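Local structure of riboflavin kinase, putative (Trypanosoma brucei, 3BNW) at residues A[50-55]-A[97-102]. The protein probably catalyses the ATP-dependent phosphorylation of riboflavin to FMN, the single step of this route of flavin cofactor synthesis. Numbering follows the deposited sequence.
Sequences ECLQPY and LTVEPY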
loop_
_atom_site.group_PDB
_atom_site.type_symbol
_atom_site.label_atom_id
_atom_site.label_comp_id
_atom_site.label_asym_id
_atom_site.label_seq_id
_atom_site.Cartn_x
_atom_site.Cartn_y
_atom_site.Cartn_z
ATOM N N GLU A 50 8.091 -13.829 -1.830
ATOM C CA GLU A 50 9.493 -13.928 -1.417
ATOM C C GLU A 50 10.156 -12.553 -1.365
ATOM O O GLU A 50 10.904 -12.253 -0.437
ATOM C CB GLU A 50 10.278 -14.843 -2.363
ATOM C CG GLU A 50 11.667 -15.225 -1.844
ATOM C CD GLU A 50 12.477 -16.055 -2.835
ATOM O OE1 GLU A 50 12.303 -15.882 -4.060
ATOM O OE2 GLU A 50 13.305 -16.875 -2.380
ATOM N N CYS A 51 9.890 -11.729 -2.373
ATOM C CA CYS A 51 10.398 -10.359 -2.406
ATOM C C CYS A 51 9.928 -9.531 -1.209
ATOM O O CYS A 51 10.667 -8.686 -0.707
ATOM C CB CYS A 51 9.961 -9.665 -3.699
ATOM S SG CYS A 51 10.866 -10.187 -5.166
ATOM N N LEU A 52 8.699 -9.780 -0.762
ATOM C CA LEU A 52 8.088 -9.000 0.315
ATOM C C LEU A 52 8.521 -9.428 1.722
ATOM O O LEU A 52 8.254 -8.719 2.694
ATOM C CB LEU A 52 6.563 -9.060 0.206
ATOM C CG LEU A 52 5.983 -8.413 -1.052
ATOM C CD1 LEU A 52 4.534 -8.818 -1.242
ATOM C CD2 LEU A 52 6.130 -6.904 -0.999
ATOM N N GLN A 53 9.201 -10.567 1.831
ATOM C CA GLN A 53 9.586 -11.110 3.136
ATOM C C GLN A 53 10.276 -10.103 4.066
ATOM O O GLN A 53 9.952 -10.049 5.248
ATOM C CB GLN A 53 10.452 -12.369 2.972
ATOM C CG GLN A 53 9.682 -13.608 2.502
ATOM C CD GLN A 53 8.571 -14.038 3.465
ATOM O OE1 GLN A 53 7.418 -14.210 3.063
ATOM N NE2 GLN A 53 8.917 -14.204 4.739
ATOM N N PRO A 54 11.203 -9.276 3.542
ATOM C CA PRO A 54 11.854 -8.298 4.425
ATOM C C PRO A 54 10.933 -7.202 4.975
ATOM O O PRO A 54 11.381 -6.385 5.776
ATOM C CB PRO A 54 12.928 -7.663 3.522
ATOM C CG PRO A 54 13.033 -8.543 2.331
ATOM C CD PRO A 54 11.706 -9.176 2.160
ATOM N N TYR A 55 9.675 -7.180 4.541
ATOM C CA TYR A 55 8.732 -6.133 4.919
ATOM C C TYR A 55 7.565 -6.655 5.766
ATOM O O TYR A 55 6.647 -5.900 6.079
ATOM C CB TYR A 55 8.192 -5.458 3.654
ATOM C CG TYR A 55 9.285 -4.967 2.738
ATOM C CD1 TYR A 55 9.667 -5.703 1.623
ATOM C CD2 TYR A 55 9.961 -3.784 3.003
ATOM C CE1 TYR A 55 10.681 -5.268 0.782
ATOM C CE2 TYR A 55 10.978 -3.339 2.174
ATOM C CZ TYR A 55 11.330 -4.084 1.061
ATOM O OH TYR A 55 12.330 -3.648 0.229
ATOM N N LEU A 97 1.920 -14.678 3.326
ATOM C CA LEU A 97 2.210 -13.250 3.203
ATOM C C LEU A 97 1.075 -12.542 2.449
ATOM O O LEU A 97 0.733 -12.900 1.318
ATOM C CB LEU A 97 3.552 -13.033 2.489
ATOM C CG LEU A 97 4.275 -11.680 2.591
ATOM C CD1 LEU A 97 3.578 -10.602 1.785
ATOM C CD2 LEU A 97 4.438 -11.246 4.035
ATOM N N THR A 98 0.484 -11.552 3.112
ATOM C CA THR A 98 -0.636 -10.792 2.585
ATOM C C THR A 98 -0.215 -9.331 2.517
ATOM O O THR A 98 0.589 -8.880 3.333
ATOM C CB THR A 98 -1.871 -10.928 3.509
ATOM O OG1 THR A 98 -2.190 -12.312 3.695
ATOM C CG2 THR A 98 -3.076 -10.212 2.929
ATOM N N VAL A 99 -0.742 -8.606 1.529
ATOM C CA VAL A 99 -0.569 -7.154 1.452
ATOM C C VAL A 99 -1.942 -6.508 1.427
ATOM O O VAL A 99 -2.761 -6.802 0.561
ATOM C CB VAL A 99 0.256 -6.721 0.220
ATOM C CG1 VAL A 99 0.250 -5.195 0.073
ATOM C CG2 VAL A 99 1.682 -7.246 0.331
ATOM N N GLU A 100 -2.178 -5.628 2.393
ATOM C CA GLU A 100 -3.492 -5.053 2.628
ATOM C C GLU A 100 -3.381 -3.532 2.602
ATOM O O GLU A 100 -2.983 -2.930 3.597
ATOM C CB GLU A 100 -4.025 -5.542 3.976
ATOM C CG GLU A 100 -5.497 -5.285 4.203
ATOM C CD GLU A 100 -5.967 -5.787 5.553
ATOM O OE1 GLU A 100 -6.859 -6.657 5.582
ATOM O OE2 GLU A 100 -5.439 -5.324 6.589
ATOM N N PRO A 101 -3.726 -2.905 1.458
ATOM C CA PRO A 101 -3.517 -1.471 1.311
ATOM C C PRO A 101 -4.725 -0.639 1.754
ATOM O O PRO A 101 -5.875 -1.082 1.631
ATOM C CB PRO A 101 -3.279 -1.314 -0.195
ATOM C CG PRO A 101 -4.018 -2.466 -0.834
ATOM C CD PRO A 101 -4.336 -3.482 0.242
ATOM N N TYR A 102 -4.446 0.561 2.262
ATOM C CA TYR A 102 -5.483 1.496 2.685
ATOM C C TYR A 102 -5.229 2.856 2.040
ATOM O O TYR A 102 -4.467 3.673 2.564
ATOM C CB TYR A 102 -5.513 1.635 4.216
ATOM C CG TYR A 102 -5.203 0.365 4.980
ATOM C CD1 TYR A 102 -6.066 -0.726 4.938
ATOM C CD2 TYR A 102 -4.057 0.266 5.758
ATOM C CE1 TYR A 102 -5.783 -1.889 5.637
ATOM C CE2 TYR A 102 -3.770 -0.891 6.465
ATOM C CZ TYR A 102 -4.635 -1.965 6.398
ATOM O OH TYR A 102 -4.345 -3.111 7.103
#
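Leu52, Leu97 and Val99 meet through methyl groups where segment 50-55, from helix 46-52, meets segment 97-102, from strand 98-103. Leu52 CD1 lies 3.6 Å from Leu97 CD1. Leu52 CD1 is also 3.6 Å from Val99 CG2, so one branch of Leu52 serves both partners. Its side chain crosses each of them at about a right angle. Leu97 also reaches back to the base of Leu52, with its CD1 3.7 Å from Leu52 CB. All three side chains leave the backbone toward the other segment. In Leu97, CG is anti to the backbone N (chi1 -162°), which sends it toward the helix, and chi2 (-72°) then sets CD1 against Leu52. Val99 touches Leu52 with its CG2 branch.

Gln53 adds a looser contact. Its chain starts away from the strand, bends and runs past Leu97 in the opposite direction. Around the three apolar residues, Leu44 touches both leucines, and Phe18, Leu20 and Phe175 touch Leu52. Ile42 touches Val99 and also shares a backbone hydrogen bond with it.

The contact joins the short helix to one strand of the antiparallel beta-barrel of the flavokinase family, on which helix 46-52 packs. The strand pairs along its length with strand 75-87. No hydrogen bond links segments 50-55 and 97-102. Leu52, Leu97 and Val99 are buried, and the interface depends on van der Waals contact, the fit of the side chains and the exclusion of water.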